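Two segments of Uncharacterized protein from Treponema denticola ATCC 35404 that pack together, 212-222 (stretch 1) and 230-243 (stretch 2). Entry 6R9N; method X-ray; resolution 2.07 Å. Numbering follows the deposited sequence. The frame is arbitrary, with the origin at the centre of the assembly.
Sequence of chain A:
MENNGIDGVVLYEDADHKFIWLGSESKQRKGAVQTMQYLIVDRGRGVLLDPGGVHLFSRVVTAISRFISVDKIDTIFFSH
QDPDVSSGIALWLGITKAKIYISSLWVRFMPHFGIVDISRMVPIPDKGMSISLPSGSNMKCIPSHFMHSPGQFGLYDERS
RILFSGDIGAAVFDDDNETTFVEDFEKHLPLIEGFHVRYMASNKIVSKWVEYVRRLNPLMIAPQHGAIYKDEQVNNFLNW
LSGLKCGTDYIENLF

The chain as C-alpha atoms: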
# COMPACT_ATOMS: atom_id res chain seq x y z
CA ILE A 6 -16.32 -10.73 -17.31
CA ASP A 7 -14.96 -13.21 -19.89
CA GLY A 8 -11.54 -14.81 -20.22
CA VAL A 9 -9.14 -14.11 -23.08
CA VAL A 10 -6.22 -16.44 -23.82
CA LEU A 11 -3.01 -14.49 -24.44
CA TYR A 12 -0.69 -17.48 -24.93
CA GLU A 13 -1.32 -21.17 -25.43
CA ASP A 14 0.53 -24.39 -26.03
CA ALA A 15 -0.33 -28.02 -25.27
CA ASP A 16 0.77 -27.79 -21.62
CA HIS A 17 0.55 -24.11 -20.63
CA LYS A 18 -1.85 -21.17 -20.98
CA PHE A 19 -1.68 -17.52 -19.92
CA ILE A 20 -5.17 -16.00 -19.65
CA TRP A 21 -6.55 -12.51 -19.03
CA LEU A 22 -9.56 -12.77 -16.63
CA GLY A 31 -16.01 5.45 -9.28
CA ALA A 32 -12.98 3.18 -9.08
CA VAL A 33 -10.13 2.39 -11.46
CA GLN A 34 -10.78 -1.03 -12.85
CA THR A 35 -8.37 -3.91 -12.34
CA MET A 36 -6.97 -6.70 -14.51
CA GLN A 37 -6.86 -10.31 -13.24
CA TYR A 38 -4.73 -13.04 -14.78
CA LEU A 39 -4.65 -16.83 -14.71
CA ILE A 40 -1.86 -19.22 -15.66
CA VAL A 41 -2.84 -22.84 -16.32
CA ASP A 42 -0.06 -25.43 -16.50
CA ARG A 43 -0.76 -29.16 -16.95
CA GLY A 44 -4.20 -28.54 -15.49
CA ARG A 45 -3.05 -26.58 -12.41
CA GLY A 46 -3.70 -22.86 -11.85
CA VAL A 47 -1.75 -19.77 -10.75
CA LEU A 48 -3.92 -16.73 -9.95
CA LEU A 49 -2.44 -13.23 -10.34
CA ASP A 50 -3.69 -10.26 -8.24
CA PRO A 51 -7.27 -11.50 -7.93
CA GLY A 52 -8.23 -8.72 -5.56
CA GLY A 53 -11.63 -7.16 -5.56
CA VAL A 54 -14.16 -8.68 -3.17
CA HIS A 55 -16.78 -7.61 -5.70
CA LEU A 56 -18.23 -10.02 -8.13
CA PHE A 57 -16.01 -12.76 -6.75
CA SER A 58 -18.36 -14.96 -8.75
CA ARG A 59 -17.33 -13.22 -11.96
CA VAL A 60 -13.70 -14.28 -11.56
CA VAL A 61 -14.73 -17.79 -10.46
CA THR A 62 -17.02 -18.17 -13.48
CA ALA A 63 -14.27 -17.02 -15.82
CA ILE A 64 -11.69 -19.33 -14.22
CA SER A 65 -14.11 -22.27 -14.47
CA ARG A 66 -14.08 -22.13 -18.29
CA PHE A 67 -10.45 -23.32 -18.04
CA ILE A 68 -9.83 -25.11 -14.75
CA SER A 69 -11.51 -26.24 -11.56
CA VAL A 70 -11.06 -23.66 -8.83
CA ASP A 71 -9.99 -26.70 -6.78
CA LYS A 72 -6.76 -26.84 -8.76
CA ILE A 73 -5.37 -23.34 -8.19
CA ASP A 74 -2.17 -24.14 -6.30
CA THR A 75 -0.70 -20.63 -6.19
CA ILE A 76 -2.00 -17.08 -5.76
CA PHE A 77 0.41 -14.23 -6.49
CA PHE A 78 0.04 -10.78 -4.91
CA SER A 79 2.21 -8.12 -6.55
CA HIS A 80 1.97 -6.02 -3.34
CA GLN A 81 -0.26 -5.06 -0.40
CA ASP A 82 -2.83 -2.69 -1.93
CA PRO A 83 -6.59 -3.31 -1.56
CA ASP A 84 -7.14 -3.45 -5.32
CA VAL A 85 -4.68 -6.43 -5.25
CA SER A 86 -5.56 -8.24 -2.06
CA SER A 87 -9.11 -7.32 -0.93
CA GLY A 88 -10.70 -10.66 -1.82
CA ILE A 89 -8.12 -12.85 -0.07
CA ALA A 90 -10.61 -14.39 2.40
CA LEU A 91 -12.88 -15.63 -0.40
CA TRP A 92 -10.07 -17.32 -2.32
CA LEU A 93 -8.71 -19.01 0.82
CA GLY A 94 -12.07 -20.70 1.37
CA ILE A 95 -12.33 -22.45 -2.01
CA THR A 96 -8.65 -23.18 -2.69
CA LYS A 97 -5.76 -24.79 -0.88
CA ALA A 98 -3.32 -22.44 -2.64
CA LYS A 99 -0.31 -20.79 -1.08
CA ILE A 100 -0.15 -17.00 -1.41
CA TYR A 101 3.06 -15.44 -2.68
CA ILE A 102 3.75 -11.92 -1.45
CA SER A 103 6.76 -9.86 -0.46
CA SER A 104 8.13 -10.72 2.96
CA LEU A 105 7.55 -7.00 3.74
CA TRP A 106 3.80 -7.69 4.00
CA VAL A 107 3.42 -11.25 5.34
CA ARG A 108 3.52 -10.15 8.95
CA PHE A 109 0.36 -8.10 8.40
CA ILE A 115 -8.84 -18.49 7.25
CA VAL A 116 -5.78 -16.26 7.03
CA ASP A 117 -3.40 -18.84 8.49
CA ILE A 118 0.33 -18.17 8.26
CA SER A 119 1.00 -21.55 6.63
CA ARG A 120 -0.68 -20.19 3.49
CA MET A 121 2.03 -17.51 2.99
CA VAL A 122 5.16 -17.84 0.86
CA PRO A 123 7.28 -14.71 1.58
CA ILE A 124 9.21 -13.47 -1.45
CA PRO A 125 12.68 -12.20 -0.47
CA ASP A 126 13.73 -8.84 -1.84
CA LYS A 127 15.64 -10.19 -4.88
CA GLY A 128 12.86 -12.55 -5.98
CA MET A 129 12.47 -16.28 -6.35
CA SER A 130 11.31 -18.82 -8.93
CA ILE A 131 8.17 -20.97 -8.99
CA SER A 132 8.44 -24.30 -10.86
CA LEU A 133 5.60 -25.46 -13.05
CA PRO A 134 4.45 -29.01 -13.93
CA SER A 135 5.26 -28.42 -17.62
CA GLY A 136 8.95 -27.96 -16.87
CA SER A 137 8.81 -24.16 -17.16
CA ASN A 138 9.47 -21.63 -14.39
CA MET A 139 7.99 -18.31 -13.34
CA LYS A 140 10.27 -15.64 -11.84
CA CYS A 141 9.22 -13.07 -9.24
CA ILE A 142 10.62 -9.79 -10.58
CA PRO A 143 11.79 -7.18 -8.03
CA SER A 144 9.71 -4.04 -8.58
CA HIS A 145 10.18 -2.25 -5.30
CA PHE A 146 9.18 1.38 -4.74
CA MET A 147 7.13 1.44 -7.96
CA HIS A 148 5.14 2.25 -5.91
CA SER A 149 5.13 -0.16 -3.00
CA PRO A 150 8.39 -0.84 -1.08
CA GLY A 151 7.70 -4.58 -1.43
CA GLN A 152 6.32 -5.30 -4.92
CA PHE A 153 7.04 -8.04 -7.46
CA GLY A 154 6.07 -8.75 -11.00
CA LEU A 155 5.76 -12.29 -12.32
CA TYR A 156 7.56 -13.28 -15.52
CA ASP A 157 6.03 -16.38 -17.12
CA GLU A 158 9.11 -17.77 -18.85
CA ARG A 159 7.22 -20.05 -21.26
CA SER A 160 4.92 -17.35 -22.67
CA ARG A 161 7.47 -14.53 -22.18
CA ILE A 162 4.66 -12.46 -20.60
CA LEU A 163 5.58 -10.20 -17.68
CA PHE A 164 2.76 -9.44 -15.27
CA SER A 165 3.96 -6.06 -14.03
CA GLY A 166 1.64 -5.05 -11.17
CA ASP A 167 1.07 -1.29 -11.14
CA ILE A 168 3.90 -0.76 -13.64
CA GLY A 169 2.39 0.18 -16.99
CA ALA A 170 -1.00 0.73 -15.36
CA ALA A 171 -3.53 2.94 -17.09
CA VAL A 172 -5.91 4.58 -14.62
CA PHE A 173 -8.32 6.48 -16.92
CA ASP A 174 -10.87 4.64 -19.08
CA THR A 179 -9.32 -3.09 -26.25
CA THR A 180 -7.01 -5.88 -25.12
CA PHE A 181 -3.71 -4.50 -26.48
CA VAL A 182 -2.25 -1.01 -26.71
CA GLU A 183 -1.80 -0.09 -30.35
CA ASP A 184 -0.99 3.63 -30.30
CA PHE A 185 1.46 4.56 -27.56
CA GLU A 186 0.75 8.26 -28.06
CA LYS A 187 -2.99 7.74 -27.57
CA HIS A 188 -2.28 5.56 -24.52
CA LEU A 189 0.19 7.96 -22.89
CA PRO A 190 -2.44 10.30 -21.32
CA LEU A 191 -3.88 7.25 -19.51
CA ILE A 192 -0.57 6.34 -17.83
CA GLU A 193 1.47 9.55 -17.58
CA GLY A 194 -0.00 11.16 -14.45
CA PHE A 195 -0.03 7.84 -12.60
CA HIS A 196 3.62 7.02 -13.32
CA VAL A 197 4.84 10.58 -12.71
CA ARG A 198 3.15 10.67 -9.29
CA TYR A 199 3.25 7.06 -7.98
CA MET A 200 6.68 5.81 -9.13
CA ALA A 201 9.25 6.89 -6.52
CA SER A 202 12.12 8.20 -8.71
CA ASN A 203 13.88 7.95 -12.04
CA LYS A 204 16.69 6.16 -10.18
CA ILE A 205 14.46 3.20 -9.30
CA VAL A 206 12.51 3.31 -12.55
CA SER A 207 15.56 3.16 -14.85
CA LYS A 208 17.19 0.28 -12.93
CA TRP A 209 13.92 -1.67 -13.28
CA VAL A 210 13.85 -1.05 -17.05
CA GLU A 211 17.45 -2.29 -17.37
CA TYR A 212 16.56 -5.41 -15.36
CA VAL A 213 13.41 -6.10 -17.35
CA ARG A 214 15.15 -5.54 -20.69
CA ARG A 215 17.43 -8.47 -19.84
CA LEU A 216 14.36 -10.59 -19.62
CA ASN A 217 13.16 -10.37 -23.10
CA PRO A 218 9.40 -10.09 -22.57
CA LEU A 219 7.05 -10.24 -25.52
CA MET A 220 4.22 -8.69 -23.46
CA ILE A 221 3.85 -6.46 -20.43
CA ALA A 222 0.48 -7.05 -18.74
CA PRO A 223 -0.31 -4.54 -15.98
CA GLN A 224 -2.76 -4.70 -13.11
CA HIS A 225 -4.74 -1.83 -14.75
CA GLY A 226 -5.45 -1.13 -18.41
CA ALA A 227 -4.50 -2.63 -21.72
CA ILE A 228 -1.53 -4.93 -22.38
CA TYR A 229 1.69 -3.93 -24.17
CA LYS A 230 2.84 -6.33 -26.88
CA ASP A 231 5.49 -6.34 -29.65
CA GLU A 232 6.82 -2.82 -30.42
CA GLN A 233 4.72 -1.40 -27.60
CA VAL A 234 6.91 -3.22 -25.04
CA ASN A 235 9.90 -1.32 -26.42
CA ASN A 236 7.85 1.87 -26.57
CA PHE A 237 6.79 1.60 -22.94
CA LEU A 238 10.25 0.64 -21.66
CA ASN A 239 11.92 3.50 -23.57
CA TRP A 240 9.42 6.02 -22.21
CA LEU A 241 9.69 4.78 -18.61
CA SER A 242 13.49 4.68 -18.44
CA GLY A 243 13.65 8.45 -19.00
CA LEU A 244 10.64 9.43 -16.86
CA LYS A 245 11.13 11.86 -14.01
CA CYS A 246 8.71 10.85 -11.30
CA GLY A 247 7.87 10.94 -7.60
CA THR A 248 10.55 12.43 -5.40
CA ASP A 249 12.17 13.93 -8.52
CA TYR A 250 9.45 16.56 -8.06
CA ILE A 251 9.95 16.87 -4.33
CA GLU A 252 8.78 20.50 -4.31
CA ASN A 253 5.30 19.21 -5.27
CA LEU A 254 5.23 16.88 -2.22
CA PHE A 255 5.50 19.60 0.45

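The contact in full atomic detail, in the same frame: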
# COMPACT_ATOMS: atom_id res chain seq x y z
N TYR A 212 16.79 -4.03 -15.80
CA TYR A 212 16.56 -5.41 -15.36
C TYR A 212 15.58 -6.11 -16.29
O TYR A 212 15.85 -7.21 -16.79
CB TYR A 212 16.05 -5.39 -13.92
CG TYR A 212 15.98 -6.73 -13.19
CD1 TYR A 212 15.00 -7.67 -13.50
CD2 TYR A 212 16.88 -7.03 -12.17
CE1 TYR A 212 14.93 -8.88 -12.83
CE2 TYR A 212 16.81 -8.24 -11.49
CZ TYR A 212 15.83 -9.16 -11.82
OH TYR A 212 15.75 -10.36 -11.16
N VAL A 213 14.45 -5.46 -16.57
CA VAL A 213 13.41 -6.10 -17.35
C VAL A 213 13.87 -6.32 -18.78
O VAL A 213 13.59 -7.37 -19.37
CB VAL A 213 12.11 -5.27 -17.28
CG1 VAL A 213 11.13 -5.67 -18.41
CG2 VAL A 213 11.47 -5.43 -15.92
N ARG A 214 14.64 -5.38 -19.33
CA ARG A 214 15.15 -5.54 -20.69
C ARG A 214 15.96 -6.82 -20.83
O ARG A 214 15.97 -7.44 -21.90
CB ARG A 214 16.00 -4.32 -21.09
CG ARG A 214 15.20 -3.16 -21.69
CD ARG A 214 16.15 -2.15 -22.33
NE ARG A 214 15.56 -0.83 -22.61
CZ ARG A 214 16.09 0.32 -22.18
NH1 ARG A 214 15.53 1.48 -22.48
NH2 ARG A 214 17.19 0.30 -21.43
N ARG A 215 16.63 -7.25 -19.76
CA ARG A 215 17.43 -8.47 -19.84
C ARG A 215 16.55 -9.71 -19.88
O ARG A 215 16.93 -10.71 -20.50
CB ARG A 215 18.39 -8.55 -18.65
CG ARG A 215 19.49 -7.52 -18.69
CD ARG A 215 20.47 -7.73 -17.55
NE ARG A 215 21.28 -8.93 -17.78
CZ ARG A 215 21.05 -10.11 -17.22
NH1 ARG A 215 21.84 -11.14 -17.50
NH2 ARG A 215 20.04 -10.27 -16.36
N LEU A 216 15.42 -9.70 -19.19
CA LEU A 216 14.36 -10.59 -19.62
C LEU A 216 13.94 -10.12 -21.01
O LEU A 216 13.98 -8.93 -21.31
CB LEU A 216 13.17 -10.55 -18.66
CG LEU A 216 13.31 -10.43 -17.14
CD1 LEU A 216 12.02 -9.82 -16.61
CD2 LEU A 216 13.55 -11.77 -16.50
N ASN A 217 13.55 -11.01 -21.85
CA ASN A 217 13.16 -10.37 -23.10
C ASN A 217 11.67 -10.57 -23.27
O ASN A 217 11.26 -11.42 -24.06
CB ASN A 217 13.93 -10.93 -24.30
CG ASN A 217 15.42 -10.77 -24.15
OD1 ASN A 217 16.10 -11.63 -23.58
ND2 ASN A 217 15.94 -9.64 -24.63
N PRO A 218 10.84 -9.83 -22.54
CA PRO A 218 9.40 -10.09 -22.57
C PRO A 218 8.80 -9.72 -23.91
O PRO A 218 9.17 -8.72 -24.52
CB PRO A 218 8.85 -9.20 -21.45
CG PRO A 218 9.79 -8.07 -21.38
CD PRO A 218 11.14 -8.59 -21.79
N LEU A 219 7.87 -10.55 -24.36
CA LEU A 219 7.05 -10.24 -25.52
C LEU A 219 5.81 -9.43 -25.17
O LEU A 219 5.28 -8.74 -26.04
CB LEU A 219 6.65 -11.54 -26.23
CG LEU A 219 7.87 -12.30 -26.77
CD1 LEU A 219 7.49 -13.69 -27.24
CD2 LEU A 219 8.51 -11.50 -27.91
N MET A 220 5.36 -9.49 -23.92
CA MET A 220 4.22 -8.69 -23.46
C MET A 220 4.50 -8.15 -22.07
O MET A 220 5.18 -8.80 -21.26
CB MET A 220 2.91 -9.49 -23.36
CG MET A 220 2.28 -9.92 -24.65
SD MET A 220 0.68 -10.70 -24.33
CE MET A 220 0.43 -11.45 -25.94
N ILE A 221 3.92 -6.99 -21.78
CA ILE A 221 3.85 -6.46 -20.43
C ILE A 221 2.38 -6.28 -20.08
O ILE A 221 1.69 -5.45 -20.70
CB ILE A 221 4.64 -5.14 -20.29
CG1 ILE A 221 6.14 -5.41 -20.48
CG2 ILE A 221 4.36 -4.48 -18.94
CD1 ILE A 221 7.04 -4.18 -20.45
N ALA A 222 1.90 -7.04 -19.10
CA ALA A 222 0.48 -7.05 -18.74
C ALA A 222 0.30 -6.44 -17.36
O ALA A 222 0.60 -7.09 -16.36
CB ALA A 222 -0.07 -8.48 -18.76
N LYS A 230 2.23 -5.22 -26.17
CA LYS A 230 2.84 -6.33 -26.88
C LYS A 230 3.66 -5.79 -28.05
O LYS A 230 3.46 -4.65 -28.50
CB LYS A 230 1.82 -7.38 -27.33
CG LYS A 230 0.97 -7.02 -28.52
CD LYS A 230 0.20 -8.26 -29.02
CE LYS A 230 -0.99 -7.89 -29.91
NZ LYS A 230 -0.63 -7.18 -31.16
N ASP A 231 4.64 -6.58 -28.46
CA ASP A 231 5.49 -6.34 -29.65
C ASP A 231 6.19 -4.99 -29.49
O ASP A 231 6.78 -4.73 -28.43
CB ASP A 231 4.63 -6.47 -30.89
CG ASP A 231 4.04 -7.85 -31.05
OD1 ASP A 231 4.65 -8.82 -30.55
OD2 ASP A 231 2.96 -7.96 -31.67
N GLU A 232 6.13 -4.10 -30.48
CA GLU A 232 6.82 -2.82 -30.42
C GLU A 232 6.36 -1.97 -29.25
O GLU A 232 7.07 -1.04 -28.85
CB GLU A 232 6.61 -2.07 -31.73
CG GLU A 232 5.21 -1.52 -31.90
CD GLU A 232 4.20 -2.57 -32.39
OE1 GLU A 232 4.61 -3.51 -33.11
OE2 GLU A 232 2.99 -2.44 -32.05
N GLN A 233 5.18 -2.22 -28.71
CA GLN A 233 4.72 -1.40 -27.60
C GLN A 233 5.46 -1.72 -26.30
O GLN A 233 5.54 -0.84 -25.43
CB GLN A 233 3.20 -1.54 -27.41
CG GLN A 233 2.35 -1.02 -28.59
CD GLN A 233 2.61 0.44 -28.96
OE1 GLN A 233 3.34 1.15 -28.28
NE2 GLN A 233 2.03 0.88 -30.06
N VAL A 234 6.01 -2.93 -26.15
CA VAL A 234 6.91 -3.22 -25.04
C VAL A 234 8.11 -2.30 -25.08
O VAL A 234 8.45 -1.64 -24.09
CB VAL A 234 7.37 -4.69 -25.06
CG1 VAL A 234 8.47 -4.89 -24.02
CG2 VAL A 234 6.19 -5.66 -24.85
N ASN A 235 8.79 -2.25 -26.24
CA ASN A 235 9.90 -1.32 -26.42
C ASN A 235 9.47 0.12 -26.18
O ASN A 235 10.18 0.90 -25.54
CB ASN A 235 10.49 -1.46 -27.82
CG ASN A 235 11.49 -2.58 -27.91
OD1 ASN A 235 12.08 -2.98 -26.91
ND2 ASN A 235 11.67 -3.12 -29.12
N ASN A 236 8.32 0.50 -26.73
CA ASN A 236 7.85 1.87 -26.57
C ASN A 236 7.68 2.21 -25.10
O ASN A 236 8.18 3.23 -24.63
CB ASN A 236 6.53 2.06 -27.32
CG ASN A 236 6.73 2.27 -28.81
OD1 ASN A 236 7.84 2.52 -29.28
ND2 ASN A 236 5.64 2.18 -29.56
N PHE A 237 7.01 1.33 -24.35
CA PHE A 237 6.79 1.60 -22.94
C PHE A 237 8.12 1.67 -22.18
O PHE A 237 8.37 2.61 -21.42
CB PHE A 237 5.88 0.54 -22.32
CG PHE A 237 5.74 0.70 -20.84
CD1 PHE A 237 4.93 1.70 -20.32
CD2 PHE A 237 6.47 -0.08 -19.98
CE1 PHE A 237 4.82 1.88 -18.97
CE2 PHE A 237 6.37 0.10 -18.62
CZ PHE A 237 5.54 1.08 -18.11
N LEU A 238 8.98 0.67 -22.38
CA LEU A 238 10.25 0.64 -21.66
C LEU A 238 11.09 1.88 -21.97
O LEU A 238 11.69 2.46 -21.05
CB LEU A 238 11.03 -0.63 -22.02
CG LEU A 238 10.34 -1.92 -21.62
CD1 LEU A 238 11.19 -3.15 -21.93
CD2 LEU A 238 9.99 -1.86 -20.15
N ASN A 239 11.14 2.31 -23.23
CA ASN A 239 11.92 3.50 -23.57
C ASN A 239 11.37 4.73 -22.87
O ASN A 239 12.13 5.52 -22.29
CB ASN A 239 11.93 3.72 -25.09
CG ASN A 239 12.72 2.66 -25.83
OD1 ASN A 239 13.52 1.92 -25.24
ND2 ASN A 239 12.51 2.58 -27.15
N TRP A 240 10.04 4.88 -22.86
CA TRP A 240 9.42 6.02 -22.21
C TRP A 240 9.70 6.02 -20.70
O TRP A 240 10.04 7.05 -20.12
CB TRP A 240 7.92 6.02 -22.49
CG TRP A 240 7.14 6.98 -21.67
CD1 TRP A 240 6.98 8.32 -21.90
CD2 TRP A 240 6.38 6.68 -20.49
NE1 TRP A 240 6.17 8.87 -20.93
CE2 TRP A 240 5.79 7.89 -20.05
CE3 TRP A 240 6.15 5.51 -19.76
CZ2 TRP A 240 4.98 7.96 -18.93
CZ3 TRP A 240 5.35 5.58 -18.64
CH2 TRP A 240 4.77 6.80 -18.23
N LEU A 241 9.55 4.85 -20.06
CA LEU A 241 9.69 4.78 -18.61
C LEU A 241 11.11 5.08 -18.16
O LEU A 241 11.32 5.78 -17.16
CB LEU A 241 9.25 3.40 -18.11
CG LEU A 241 9.25 3.23 -16.59
CD1 LEU A 241 8.36 4.30 -15.92
CD2 LEU A 241 8.83 1.82 -16.18
N SER A 242 12.11 4.57 -18.90
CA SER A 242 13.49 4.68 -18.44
C SER A 242 13.94 6.13 -18.32
O SER A 242 14.81 6.44 -17.51
CB SER A 242 14.42 3.92 -19.38
OG SER A 242 14.46 4.56 -20.64
N GLY A 243 13.33 7.04 -19.09
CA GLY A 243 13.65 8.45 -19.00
C GLY A 243 12.68 9.29 -18.20
O GLY A 243 12.83 10.51 -18.16
O HOH W 1 13.83 -1.33 -24.25

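The two stretches meet in a mainly apolar contact, in which one face of helix 232-242 packs on a helical segment, a loop and strand 220-222, with a short antiparallel pairing and a weak polar link beside it. Together they bury 512 Å² of surface. The axes of strand 220-222 and helix 232-242 come within 8.0 Å of each other, at an angle of 64° between their N-to-C directions.

Ile-221 is central to the apolar part. Its side chain is buried, and its CA-to-CB bond points toward the helix. With chi1 in m and chi2 in t, it is extended, and CD1 reaches three helix residues. Ile-221 CD1 lies 3.8 Å from Leu-238 CD2 and 3.9 Å from Val-234 CG1. Ile-221 CD1 also lies 4.2 Å from Phe-237 CD2. Phe-237 and Leu-238 follow Val-234 by three and four residues, so one turn of the helix brings them to the same side. The CA-to-CB bonds of all three point toward stretch 1. A long, branched aliphatic chain suits the position of Ile-221, because it fills the space between strand and helix without a polar group to satisfy.

Val-234 is compact and sits close to the backbone of the other stretch. Val-234 CG2 is 3.4 Å from Leu-219 O and 3.9 Å from Met-220 CA. Its other methyl, CG1, meets the ring of Pro-218, with Val-234 CG1 4.3 Å from Pro-218 CG. Further along the helix, Leu-238 meets the helical part of stretch 1. Leu-238 CD1 is 4.3 Å from Val-213 CG1 and 4.0 Å from Arg-214 CG. The aliphatic part of the arginine thus adds to the apolar packing.

At Lys-230 the backbones come together. Met-220 and Lys-230 form an antiparallel non-hydrogen-bonded bridge pair, with their CA atoms 4.4 Å apart. Their side chains lie on the same face of the sheet, and Met-220 CG is 3.7 Å from Lys-230 CB. The lysine contributes its aliphatic base here, while its end leads away. Within stretch 2, Lys-230 NZ makes a long salt bridge to Asp-231 OD2, at 3.7 Å. The backbone link is weak: Asp-231 N donates to Leu-219 O at 3.3 Å. Leu-219 O also receives a CA-H...O contact from Lys-230 CA, at 3.5 Å. The CA-to-CB bond of Leu-219 points away, and the residue takes part mainly through this carbonyl.

Arg-214 supplies the polar link at the exposed side. Its CA-to-CB bond points sideways, but the end of the long chain comes nearer to the helix. Arg-214 NH1 donates a weak hydrogen bond to Asn-239 OD1, at 3.4 Å, with the acceptor at the edge of the guanidinium. A water accepts from Arg-214 NE at 2.4 Å and donates weakly to Asn-239 OD1 at 3.4 Å, so it bridges the same two residues. Ser-242 OG is 3.7 Å from Arg-214 NH1. Ser-242 OG donates to Asn-239 O at 3.0 Å, within stretch 2.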